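Arylsulfatase (Pseudoalteromonas sp. MB47, PDB 7AJ0) is a fucoidan-active sulfatase that removes sulfate groups from this algal polysaccharide, probably in an exo-acting manner, and assembles as a hexamer. Local coordinates at the interface of chains A and B and the interface of chains A and C. Coordinates in Å, arbitrary orientation; residue numbers count along the deposited sequence, not the author numbering. Chains: chain A/B/C, Arylsulfatase.

Contact 1: the interface of chains A and B. Residues chain A 196-197, 200-201; chain B 287-290.
A:Ala196, at the start of helix 196-199, rests its methyl group against B:Met289 and B:Pro290 in a small apolar patch. Its CB lies 3.9 Å from CD of the B:Pro290 ring and 4.0 Å from SD of B:Met289. SD of B:Met289 also lies 3.9 Å from CB, the methylene of A:Asp197. The bend at chi2 brings SD of B:Met289 to the start of the helix, and the bend at chi3 turns its methyl CE away. On the other flank, CB of A:Asn201 and CB of B:Ala288 meet at 3.9 Å.

B:Ala288, in a left-handed backbone conformation, packs against the turn from A:Ala196 to A:Asn201 and directs its carbonyl oxygen at A:Ala196 and A:Thr200. The hydroxyl OG1 of A:Thr200 is hydrogen bonded to the A:Ala196 carbonyl oxygen O in its own chain at 2.7 Å, closing the single turn of helix 196-199 from the residue that follows it. It approaches from above the carbonyl plane, its chi1 of 66° turning OG1 inward between backbone N and carbonyl carbon. The same OG1 of A:Thr200 stands 3.1 Å from O of B:Ala288, so its hydrogen might be shared between the two acceptors. Those acceptors, A:Ala196 O and B:Ala288 O, are 2.9 Å apart with no donor of their own; the pair is a doubtful, unfavourable approach.

At the polar rim, water 1 bridges the chains, hydrogen bonded to the backbone oxygens of A:Asp197 and B:Ala287. A:Asn201 completes the bridge: with CG anti to backbone N (chi1 -178°), its amide ND2 donates to water 1 at 2.8 Å, nearly straight at 171°. The patch thus fits helix 196-199 of one subunit to the turn leading into helix 290-311 of another, and its two-fold twin repeats the fit within the hexamer.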
# COMPACT_ATOMS: atom_id res chain seq x y z
N ALA A 196 6.36 -31.52 5.78
CA ALA A 196 6.34 -32.30 7.01
C ALA A 196 4.95 -32.41 7.61
O ALA A 196 4.63 -33.43 8.24
CB ALA A 196 7.30 -31.69 8.03
N ASP A 197 4.10 -31.39 7.45
CA ASP A 197 2.76 -31.45 8.01
C ASP A 197 1.98 -32.65 7.49
O ASP A 197 1.04 -33.10 8.16
CB ASP A 197 1.99 -30.16 7.68
CG ASP A 197 1.89 -29.90 6.20
OD1 ASP A 197 2.86 -30.22 5.47
OD2 ASP A 197 0.86 -29.36 5.75
N THR A 200 5.33 -36.34 8.01
CA THR A 200 5.63 -36.85 9.34
C THR A 200 4.38 -37.06 10.18
O THR A 200 4.49 -37.45 11.35
CB THR A 200 6.58 -35.89 10.06
OG1 THR A 200 5.94 -34.64 10.30
CG2 THR A 200 7.84 -35.67 9.23
N ASN A 201 3.19 -36.82 9.62
CA ASN A 201 1.92 -37.11 10.27
C ASN A 201 1.45 -38.47 9.78
O ASN A 201 0.93 -38.60 8.67
CB ASN A 201 0.90 -36.01 9.96
CG ASN A 201 -0.44 -36.24 10.65
OD1 ASN A 201 -0.87 -37.37 10.86
ND2 ASN A 201 -1.10 -35.15 11.00
N ALA B 287 0.62 -30.66 14.85
CA ALA B 287 0.96 -29.94 13.63
C ALA B 287 1.90 -30.75 12.75
O ALA B 287 1.81 -30.69 11.52
CB ALA B 287 1.58 -28.59 13.98
N ALA B 288 2.81 -31.51 13.36
CA ALA B 288 3.79 -32.32 12.63
C ALA B 288 4.69 -31.43 11.78
O ALA B 288 4.94 -31.71 10.60
CB ALA B 288 3.10 -33.39 11.78
N MET B 289 5.18 -30.35 12.38
CA MET B 289 6.14 -29.46 11.74
C MET B 289 7.35 -29.33 12.65
O MET B 289 7.22 -29.31 13.88
CB MET B 289 5.53 -28.08 11.47
CG MET B 289 4.53 -28.06 10.32
SD MET B 289 5.30 -28.32 8.70
CE MET B 289 6.19 -26.78 8.48
N PRO B 290 8.56 -29.23 12.07
CA PRO B 290 9.77 -29.23 12.90
C PRO B 290 9.74 -28.27 14.08
O PRO B 290 10.18 -28.64 15.18
CB PRO B 290 10.87 -28.85 11.90
CG PRO B 290 10.36 -29.35 10.58
CD PRO B 290 8.87 -29.17 10.63
O HOH W 1 -0.12 -32.58 10.73

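Contact 2: the interface of chains A and C. Residues chain A 443, 445, 459-460, 466; chain C 447, 455-457.
C:Phe457 pushes its ring between A:Leu459 and A:Trp466, where two copies of this sulfatase-family enzyme meet through strand residues and the adjoining loops. Aromatic and apolar contacts dominate. CD1 of A:Leu459 sits over the centre of one phenyl face, 3.8 Å from the C:Phe457 ring centroid, in a CH-pi contact, while its CB lies 3.6 Å from CD1 of C:Phe457. A:Trp466 lies on the other side of the phenyl, displaced past its rim: its benzo corner CH2 comes within 3.5 Å of CZ of C:Phe457, with the ring planes tilted about 37° apart, an offset contact and not a stack. C:Phe457 chi1 of -46°, with CG beside the backbone N, carries the ring into this slot. At the phenyl edge, CG1 of A:Val443 lies 3.8 Å from CE1 of C:Phe457.

The indole is covered in turn. CA of C:Ala455 lies over the face of its five-membered ring in a CH-pi contact, 3.6 Å from CE2 of A:Trp466. The opposite face carries the CG2 methyl of A:Val443, a second-shell support from its own chain, and CB of C:Ala447 touches the same benzo corner, 4.0 Å from CH2 of A:Trp466.

Among the polar contacts, the indole N-H of A:Trp466 donates to the backbone carbonyl of C:Ser456, NE1 to O 3.2 Å, with 156° at the hydrogen. The oxygen lies close to the indole plane, whereas the donor stands above the carbonyl plane. A leucine in place of A:Trp466 would probably leave this carbonyl without its N-H partner and strip C:Ala455 of its flat packing surface and C:Phe457 of its benzo neighbour. The backbone O of A:Asp460 lies in plane at the edge of the phenyl ring, near CA of C:Phe457.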
# COMPACT_ATOMS: atom_id res chain seq x y z
N VAL A 443 -7.98 -7.84 -14.22
CA VAL A 443 -6.60 -7.63 -13.79
C VAL A 443 -6.31 -8.47 -12.56
O VAL A 443 -7.08 -8.46 -11.60
CB VAL A 443 -6.33 -6.14 -13.51
CG1 VAL A 443 -5.07 -5.95 -12.69
CG2 VAL A 443 -6.25 -5.36 -14.81
N ASN A 445 -4.31 -8.92 -9.22
CA ASN A 445 -3.70 -8.04 -8.23
C ASN A 445 -3.13 -8.91 -7.13
O ASN A 445 -3.85 -9.71 -6.52
CB ASN A 445 -4.72 -7.04 -7.69
CG ASN A 445 -4.07 -5.81 -7.10
OD1 ASN A 445 -3.40 -5.05 -7.80
ND2 ASN A 445 -4.28 -5.60 -5.80
N LEU A 459 -9.77 -8.90 -10.47
CA LEU A 459 -10.60 -7.73 -10.24
C LEU A 459 -11.14 -7.18 -11.55
O LEU A 459 -10.45 -7.21 -12.58
CB LEU A 459 -9.80 -6.64 -9.51
CG LEU A 459 -9.11 -7.13 -8.23
CD1 LEU A 459 -8.32 -6.01 -7.58
CD2 LEU A 459 -10.14 -7.69 -7.26
N ASP A 460 -12.37 -6.69 -11.50
CA ASP A 460 -12.95 -6.00 -12.65
C ASP A 460 -12.34 -4.61 -12.78
O ASP A 460 -12.06 -3.94 -11.79
CB ASP A 460 -14.47 -5.90 -12.50
CG ASP A 460 -15.16 -7.24 -12.60
OD1 ASP A 460 -14.65 -8.11 -13.34
OD2 ASP A 460 -16.21 -7.42 -11.95
N TRP A 466 -7.64 -1.37 -19.02
CA TRP A 466 -6.24 -0.97 -18.90
C TRP A 466 -5.53 -1.22 -20.22
O TRP A 466 -5.76 -2.23 -20.89
CB TRP A 466 -5.55 -1.75 -17.78
CG TRP A 466 -6.07 -1.44 -16.41
CD1 TRP A 466 -7.28 -0.90 -16.09
CD2 TRP A 466 -5.39 -1.66 -15.17
NE1 TRP A 466 -7.40 -0.77 -14.73
CE2 TRP A 466 -6.25 -1.23 -14.14
CE3 TRP A 466 -4.14 -2.18 -14.83
CZ2 TRP A 466 -5.90 -1.31 -12.80
CZ3 TRP A 466 -3.80 -2.26 -13.50
CH2 TRP A 466 -4.67 -1.82 -12.49
N ALA C 447 -5.26 2.39 -8.80
CA ALA C 447 -3.96 1.79 -8.56
C ALA C 447 -2.79 2.71 -8.89
O ALA C 447 -1.66 2.43 -8.48
CB ALA C 447 -3.82 0.50 -9.38
N ALA C 455 -6.65 3.35 -14.67
CA ALA C 455 -6.00 2.36 -13.81
C ALA C 455 -6.82 2.15 -12.54
O ALA C 455 -6.31 2.22 -11.42
CB ALA C 455 -4.57 2.79 -13.47
N SER C 456 -8.11 1.85 -12.72
CA SER C 456 -9.02 1.68 -11.60
C SER C 456 -9.69 0.32 -11.65
O SER C 456 -9.78 -0.33 -12.70
CB SER C 456 -10.10 2.78 -11.60
OG SER C 456 -9.58 4.01 -11.12
N PHE C 457 -10.15 -0.12 -10.48
CA PHE C 457 -11.01 -1.28 -10.34
C PHE C 457 -12.39 -0.82 -9.89
O PHE C 457 -12.54 0.23 -9.27
CB PHE C 457 -10.46 -2.28 -9.32
CG PHE C 457 -9.00 -2.57 -9.46
CD1 PHE C 457 -8.54 -3.41 -10.46
CD2 PHE C 457 -8.09 -2.03 -8.57
CE1 PHE C 457 -7.19 -3.68 -10.58
CE2 PHE C 457 -6.74 -2.30 -8.69
CZ PHE C 457 -6.29 -3.13 -9.70

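The C-alpha centres of contact 1 and contact 2 lie about 39 Å apart, and the two use different segments of chain A, so this subunit joins chains B and C through separate surfaces. Contact 1 pairs helix 196-199 with the approach to helix 290-311 and belongs to a two-fold interface. Contact 2 brings together strands and neighbouring loop residues of chain C, with strand 456-460 contributed by both chains, and its interface is not an exact two-fold. Because every copy carries these surfaces, two distinct junctions per subunit would allow connection beyond a simple dimer, in keeping with the hexamer of the deposited assembly.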